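Local coordinates for probable membrane transporter protein MamO (Magnetospirillum magneticum, PDB 5HMA), which promotes magnetite formation in magnetosomes and activates the MamE protease, its trypsin-like domain binding transition metals while probably not acting as a protease itself, at residues V51-G55 and G56-F60; K66-P69 and G70-L73; Q93-V96 and P97-V101. All coordinates share one frame; numbering follows the deposited sequence.

How the contacts relate
Three local contacts follow one another along the protease-like domain, each finished before the next begins, so none nests within or crosses another. Contact 1 closes the hairpin between strands 47-51 and 58-68. At the far end of strand 58-68, contact 2 closes the tight turn into strand 73-78 and carries a nickel ligand; the centres of the two lie about 27 Å apart, on opposite sides of the chain's centre. These three strands belong to the first barrel. After strand 73-78 the chain passes to the second sheet, where contact 3 turns the incoming loop into strand 100-106, its nearest atoms about 12 Å from contact 2.

Contact 1: V51-G55 and G56-F60; sequences VATTG and GIRRF
Thr53 grips the carbonyl oxygen of Gly56 twice. Its hydroxyl OG1 donates to Gly56 O at 2.6 Å, in the carbonyl plane and on a lone pair, while its backbone N adds a weak, bent bond to the same atom. With chi1 at 82°, OG1 stands between the backbone N and the carbonyl carbon of its own residue, and there it also accepts from Gly55 N at 2.9 Å, which makes an ST turn. In the other direction Gly56 N bonds Thr53 O at 3.0 Å, closing the type I turn from Thr53 to Gly56. At Gly56 phi is positive, and any side chain would collide with Gly55 O.

Below the turn the chain pairs as a hairpin. Val51 and Arg58 form an antiparallel hydrogen-bonded pair, with Val51 N to Arg58 O and Arg58 N to Val51 O both at 2.8 Å and nearly straight. Ile57 CA adds a CA-H...O contact to Val51 O.

The side chains of Val51 and Arg58 start from one face of the sheet. Val51 meets the ring of Phe60 at its edge, CG2 lying 3.7 Å from CD2, and the two side chains cross at about a right angle. Methyl CG2 of Thr53 packs against Arg58 CG at 3.9 Å. The Arg58 chain bends at chi3, 54°, and Phe60 CZ sits against one guanidinium face, nearer its margin than its middle; Glu82 forms a long, weak ion pair with Arg58. Phe84, edge-to-face with Phe60, and Met78 border the apolar end. As donor to Gly56 O and acceptor from Gly55 N, the one hydroxyl of Thr53 ties two backbone positions of the turn, whereas the contact of Val51 with Phe60 at its base is apolar.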
loop_
_atom_site.group_PDB
_atom_site.type_symbol
_atom_site.label_atom_id
_atom_site.label_comp_id
_atom_site.label_asym_id
_atom_site.label_seq_id
_atom_site.Cartn_x
_atom_site.Cartn_y
_atom_site.Cartn_z
ATOM N N VAL A 51 5.424 -2.018 12.081
ATOM C CA VAL A 51 5.165 -3.423 11.799
ATOM C C VAL A 51 4.498 -4.057 12.998
ATOM O O VAL A 51 4.947 -3.873 14.129
ATOM C CB VAL A 51 6.482 -4.167 11.447
ATOM C CG1 VAL A 51 6.219 -5.666 11.181
ATOM C CG2 VAL A 51 7.200 -3.478 10.259
ATOM N N ALA A 52 3.419 -4.797 12.752
ATOM C CA ALA A 52 2.710 -5.498 13.816
ATOM C C ALA A 52 3.456 -6.766 14.194
ATOM O O ALA A 52 3.910 -7.518 13.324
ATOM C CB ALA A 52 1.263 -5.843 13.377
ATOM N N THR A 53 3.602 -7.005 15.493
ATOM C CA THR A 53 4.200 -8.250 15.958
ATOM C C THR A 53 3.358 -8.771 17.108
ATOM O O THR A 53 2.526 -8.050 17.646
ATOM C CB THR A 53 5.669 -8.076 16.439
ATOM O OG1 THR A 53 5.669 -7.582 17.782
ATOM C CG2 THR A 53 6.441 -7.116 15.535
ATOM N N THR A 54 3.592 -10.013 17.504
ATOM C CA THR A 54 2.924 -10.575 18.657
ATOM C C THR A 54 3.303 -9.827 19.957
ATOM O O THR A 54 2.622 -9.954 20.978
ATOM C CB THR A 54 3.260 -12.082 18.795
ATOM O OG1 THR A 54 4.675 -12.248 18.709
ATOM C CG2 THR A 54 2.609 -12.886 17.674
ATOM N N GLY A 55 4.386 -9.054 19.927
ATOM C CA GLY A 55 4.754 -8.247 21.081
ATOM C C GLY A 55 4.332 -6.782 20.987
ATOM O O GLY A 55 4.702 -5.972 21.832
ATOM N N GLY A 56 3.543 -6.443 19.970
ATOM C CA GLY A 56 3.175 -5.058 19.725
ATOM C C GLY A 56 3.936 -4.451 18.556
ATOM O O GLY A 56 4.793 -5.110 17.943
ATOM N N ILE A 57 3.618 -3.193 18.246
ATOM C CA ILE A 57 4.198 -2.492 17.107
ATOM C C ILE A 57 5.708 -2.327 17.248
ATOM O O ILE A 57 6.187 -1.874 18.280
ATOM C CB ILE A 57 3.537 -1.116 16.918
ATOM C CG1 ILE A 57 2.052 -1.269 16.580
ATOM C CG2 ILE A 57 4.240 -0.345 15.823
ATOM C CD1 ILE A 57 1.805 -1.828 15.170
ATOM N N ARG A 58 6.445 -2.716 16.208
ATOM C CA ARG A 58 7.871 -2.425 16.105
ATOM C C ARG A 58 8.140 -1.463 14.955
ATOM O O ARG A 58 7.515 -1.553 13.895
ATOM C CB ARG A 58 8.682 -3.711 15.924
ATOM C CG ARG A 58 8.805 -4.493 17.221
ATOM C CD ARG A 58 9.913 -5.520 17.177
ATOM N NE ARG A 58 11.204 -4.945 16.810
ATOM C CZ ARG A 58 12.289 -5.681 16.594
ATOM N NH1 ARG A 58 12.213 -6.999 16.714
ATOM N NH2 ARG A 58 13.442 -5.113 16.257
ATOM N N ARG A 59 9.061 -0.532 15.164
ATOM C CA ARG A 59 9.351 0.464 14.141
ATOM C C ARG A 59 10.707 0.218 13.528
ATOM O O ARG A 59 11.646 -0.171 14.212
ATOM C CB ARG A 59 9.273 1.874 14.723
ATOM C CG ARG A 59 7.850 2.213 15.116
ATOM C CD ARG A 59 7.736 3.575 15.712
ATOM N NE ARG A 59 7.921 4.635 14.729
ATOM C CZ ARG A 59 7.825 5.924 15.030
ATOM N NH1 ARG A 59 7.540 6.278 16.280
ATOM N NH2 ARG A 59 8.009 6.853 14.098
ATOM N N PHE A 60 10.801 0.433 12.226
ATOM C CA PHE A 60 12.074 0.304 11.524
ATOM C C PHE A 60 12.249 1.501 10.617
ATOM O O PHE A 60 11.306 1.880 9.910
ATOM C CB PHE A 60 12.127 -0.985 10.692
ATOM C CG PHE A 60 11.860 -2.230 11.484
ATOM C CD1 PHE A 60 12.895 -2.883 12.140
ATOM C CD2 PHE A 60 10.567 -2.727 11.603
ATOM C CE1 PHE A 60 12.655 -4.029 12.884
ATOM C CE2 PHE A 60 10.314 -3.872 12.345
ATOM C CZ PHE A 60 11.359 -4.528 12.985
#

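Contact 2: K66-P69 and G70-L73; sequences KTIP and GHDL. With NI (nickel (II) ion), chain C.
A G1 beta bulge closes the tight hairpin between strands 58-68 and 73-78, with Asp72 and Leu73 both facing Ile68. Ile68 N donates to Leu73 O at 2.6 Å, and Ile68 O answers by taking two bonds, from His71 N at 3.0 Å and from Leu73 N at 3.1 Å, whose donors arrive from opposite faces of the carbonyl plane. One oxygen thus serves both the turn and the strand pairing. Asp72 N bonds Pro69 O as well, so the four residues of the turn, Pro69 to Asp72, wind tightly. Asp72 itself takes the left-handed backbone angles (phi 56°, psi 40°) usual for the first position of a G1 bulge.

On the face shared by Ile68 and Leu73 the two CB atoms lie 4.1 Å apart. Methyl CG2 of Ile68, anti to its own N, reaches the His71 ring at its edge, 3.7 Å from CD2. His71 chi1 of -57° sets its ring beside the backbone N, and NE2 binds the nickel ion at 2.2 Å. Three waters, each 2.2 Å from the metal, and His186 complete the ligands seen; the two imidazoles meet edge-to-face.

The carboxylate of Asp72 bonds ND1 of His39 through OD2, a pairing that resembles the His-Asp part of the catalytic triad in trypsin-like peptidases, although this domain is probably not a working protease. The bulge therefore presents neighbouring residues to two places, His71 to the metal and Asp72 to what is probably the counterpart of the protease active site. Leu38 of helix 38-41 touches Pro69 and Asp72, helix 180-185 packs on His71 and Leu73, and strand 159-167 of the second sheet meets Asp72 and Leu73, so the hairpin end lies where both sheets and both helices come together.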
loop_
_atom_site.group_PDB
_atom_site.type_symbol
_atom_site.label_atom_id
_atom_site.label_comp_id
_atom_site.label_asym_id
_atom_site.label_seq_id
_atom_site.Cartn_x
_atom_site.Cartn_y
_atom_site.Cartn_z
ATOM N N LYS A 66 13.553 3.261 -4.698
ATOM C CA LYS A 66 13.165 3.643 -6.037
ATOM C C LYS A 66 11.799 4.298 -5.993
ATOM O O LYS A 66 10.895 3.822 -5.304
ATOM C CB LYS A 66 13.152 2.423 -6.967
ATOM C CG LYS A 66 12.523 2.698 -8.321
ATOM C CD LYS A 66 13.258 1.982 -9.436
ATOM C CE LYS A 66 12.761 2.440 -10.805
ATOM N NZ LYS A 66 13.542 1.833 -11.923
ATOM N N THR A 67 11.666 5.401 -6.718
ATOM C CA THR A 67 10.387 6.072 -6.899
ATOM C C THR A 67 9.752 5.601 -8.200
ATOM O O THR A 67 10.451 5.350 -9.179
ATOM C CB THR A 67 10.537 7.606 -6.944
ATOM O OG1 THR A 67 11.475 7.964 -7.966
ATOM C CG2 THR A 67 11.023 8.147 -5.611
ATOM N N ILE A 68 8.429 5.467 -8.206
ATOM C CA ILE A 68 7.703 5.216 -9.444
ATOM C C ILE A 68 6.694 6.354 -9.606
ATOM O O ILE A 68 5.488 6.151 -9.430
ATOM C CB ILE A 68 7.033 3.830 -9.427
ATOM C CG1 ILE A 68 8.027 2.768 -8.960
ATOM C CG2 ILE A 68 6.504 3.464 -10.794
ATOM C CD1 ILE A 68 7.426 1.375 -8.858
ATOM N N PRO A 69 7.191 7.568 -9.921
ATOM C CA PRO A 69 6.377 8.793 -9.883
ATOM C C PRO A 69 5.153 8.741 -10.796
ATOM O O PRO A 69 4.102 9.251 -10.412
ATOM C CB PRO A 69 7.356 9.881 -10.354
ATOM C CG PRO A 69 8.361 9.155 -11.183
ATOM C CD PRO A 69 8.536 7.826 -10.469
ATOM N N GLY A 70 5.290 8.126 -11.970
ATOM C CA GLY A 70 4.195 8.012 -12.921
ATOM C C GLY A 70 3.019 7.174 -12.441
ATOM O O GLY A 70 1.973 7.138 -13.089
ATOM N N HIS A 71 3.188 6.497 -11.308
ATOM C CA HIS A 71 2.114 5.698 -10.719
ATOM C C HIS A 71 1.965 5.974 -9.230
ATOM O O HIS A 71 1.264 5.247 -8.533
ATOM C CB HIS A 71 2.365 4.206 -10.938
ATOM C CG HIS A 71 2.517 3.823 -12.380
ATOM N ND1 HIS A 71 1.445 3.520 -13.194
ATOM C CD2 HIS A 71 3.622 3.683 -13.149
ATOM C CE1 HIS A 71 1.884 3.216 -14.403
ATOM N NE2 HIS A 71 3.202 3.305 -14.401
ATOM N N ASP A 72 2.638 7.018 -8.752
ATOM C CA ASP A 72 2.583 7.423 -7.350
ATOM C C ASP A 72 2.974 6.286 -6.410
ATOM O O ASP A 72 2.378 6.109 -5.351
ATOM C CB ASP A 72 1.188 7.952 -6.993
ATOM C CG ASP A 72 1.137 8.592 -5.617
ATOM O OD1 ASP A 72 2.187 9.099 -5.156
ATOM O OD2 ASP A 72 0.054 8.573 -4.988
ATOM N N LEU A 73 3.984 5.511 -6.790
ATOM C CA LEU A 73 4.477 4.480 -5.886
ATOM C C LEU A 73 5.939 4.706 -5.497
ATOM O O LEU A 73 6.720 5.293 -6.250
ATOM C CB LEU A 73 4.313 3.090 -6.501
ATOM C CG LEU A 73 2.886 2.639 -6.810
ATOM C CD1 LEU A 73 2.883 1.198 -7.281
ATOM C CD2 LEU A 73 2.004 2.810 -5.596
HETATM NI NI NI C . 4.542 3.200 -16.172
HETATM O O HOH W 1 5.679 4.974 -15.541
HETATM O O HOH W 2 3.383 1.412 -16.750
HETATM O O HOH W 3 3.032 4.582 -17.054
#

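Contact 3: Q93-V96 and P97-V101; sequences QTVV and PGQQV
Gln99 reaches back alongside the incoming chain with its side chain extended: CG lies anti to the backbone N (chi1 171°) and CD continues the line (chi2 163°), which carries OE1 to Val96 N. The bond from Val96 N to Gln99 OE1 is 3.2 Å long and fairly straight at 156°, and the donor N lies somewhat out of the plane of the side-chain amide. At the other end of the same residue, Gln99 N bonds Val96 O at 3.1 Å and closes a type II turn; Gly98 has a positive phi in its third position, as is usual for this type.

The side chains of Gln99 and Val95 cross at about a right angle, CD resting 3.7 Å from methyl CG1. Two waters tie the amide to the backbone before the turn. One donates to both OE1 (2.8 Å) and Thr94 O; the other accepts from NE2 and donates to Thr94 O at 2.9 Å. On the apolar side Val95 CG1 touches Val101 CG1 at 4.0 Å, and both valines pack on Val119 of strand 112-121, beside which strand 100-106 runs.

With Gln99 cut back to alanine, Val96 N would probably be left without its side-chain acceptor and the two waters without their amide partner. A single amide thus bridges the turn by using oxygen and nitrogen separately, partly through solvent.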
loop_
_atom_site.group_PDB
_atom_site.type_symbol
_atom_site.label_atom_id
_atom_site.label_comp_id
_atom_site.label_asym_id
_atom_site.label_seq_id
_atom_site.Cartn_x
_atom_site.Cartn_y
_atom_site.Cartn_z
ATOM N N GLN A 93 -1.789 -11.105 -8.905
ATOM C CA GLN A 93 -2.858 -11.423 -9.880
ATOM C C GLN A 93 -3.579 -10.174 -10.369
ATOM O O GLN A 93 -3.626 -9.158 -9.669
ATOM C CB GLN A 93 -3.909 -12.373 -9.287
ATOM C CG GLN A 93 -3.377 -13.594 -8.566
ATOM C CD GLN A 93 -3.124 -14.753 -9.491
ATOM O OE1 GLN A 93 -3.497 -14.715 -10.668
ATOM N NE2 GLN A 93 -2.484 -15.801 -8.966
ATOM N N THR A 94 -4.167 -10.264 -11.561
ATOM C CA THR A 94 -5.114 -9.246 -12.021
ATOM C C THR A 94 -6.520 -9.514 -11.457
ATOM O O THR A 94 -6.837 -10.637 -11.043
ATOM C CB THR A 94 -5.193 -9.190 -13.551
ATOM O OG1 THR A 94 -5.620 -10.461 -14.050
ATOM C CG2 THR A 94 -3.837 -8.841 -14.146
ATOM N N VAL A 95 -7.344 -8.469 -11.409
ATOM C CA VAL A 95 -8.754 -8.616 -11.047
ATOM C C VAL A 95 -9.603 -7.982 -12.134
ATOM O O VAL A 95 -9.101 -7.167 -12.910
ATOM C CB VAL A 95 -9.068 -7.989 -9.687
ATOM C CG1 VAL A 95 -8.383 -8.769 -8.561
ATOM C CG2 VAL A 95 -8.691 -6.495 -9.675
ATOM N N VAL A 96 -10.878 -8.373 -12.198
ATOM C CA VAL A 96 -11.822 -7.828 -13.173
ATOM C C VAL A 96 -12.965 -7.086 -12.460
ATOM O O VAL A 96 -13.221 -7.333 -11.289
ATOM C CB VAL A 96 -12.389 -8.944 -14.072
ATOM C CG1 VAL A 96 -11.347 -9.405 -15.076
ATOM C CG2 VAL A 96 -12.906 -10.098 -13.219
ATOM N N PRO A 97 -13.660 -6.174 -13.168
ATOM C CA PRO A 97 -14.866 -5.568 -12.588
ATOM C C PRO A 97 -15.862 -6.602 -12.048
ATOM O O PRO A 97 -16.238 -7.531 -12.759
ATOM C CB PRO A 97 -15.481 -4.812 -13.774
ATOM C CG PRO A 97 -14.310 -4.490 -14.639
ATOM C CD PRO A 97 -13.410 -5.686 -14.536
ATOM N N GLY A 98 -16.282 -6.436 -10.800
ATOM C CA GLY A 98 -17.298 -7.302 -10.230
ATOM C C GLY A 98 -16.683 -8.268 -9.240
ATOM O O GLY A 98 -17.377 -8.894 -8.446
ATOM N N GLN A 99 -15.363 -8.375 -9.288
ATOM C CA GLN A 99 -14.658 -9.309 -8.441
ATOM C C GLN A 99 -14.524 -8.730 -7.043
ATOM O O GLN A 99 -14.246 -7.546 -6.867
ATOM C CB GLN A 99 -13.285 -9.636 -9.037
ATOM C CG GLN A 99 -12.375 -10.439 -8.126
ATOM C CD GLN A 99 -11.226 -11.076 -8.879
ATOM O OE1 GLN A 99 -11.020 -10.808 -10.066
ATOM N NE2 GLN A 99 -10.468 -11.922 -8.192
ATOM N N GLN A 100 -14.742 -9.565 -6.041
ATOM C CA GLN A 100 -14.584 -9.119 -4.665
ATOM C C GLN A 100 -13.121 -8.908 -4.336
ATOM O O GLN A 100 -12.282 -9.765 -4.637
ATOM C CB GLN A 100 -15.195 -10.140 -3.714
ATOM C CG GLN A 100 -15.384 -9.653 -2.307
ATOM C CD GLN A 100 -16.024 -10.714 -1.437
ATOM O OE1 GLN A 100 -16.420 -10.448 -0.306
ATOM N NE2 GLN A 100 -16.121 -11.929 -1.962
ATOM N N VAL A 101 -12.809 -7.771 -3.721
ATOM C CA VAL A 101 -11.444 -7.496 -3.270
ATOM C C VAL A 101 -11.457 -6.996 -1.835
ATOM O O VAL A 101 -12.509 -6.689 -1.277
ATOM C CB VAL A 101 -10.735 -6.486 -4.190
ATOM C CG1 VAL A 101 -10.442 -7.135 -5.537
ATOM C CG2 VAL A 101 -11.605 -5.242 -4.385
HETATM O O HOH W 4 -9.484 -12.308 -11.884
HETATM O O HOH W 5 -7.674 -12.310 -8.886
#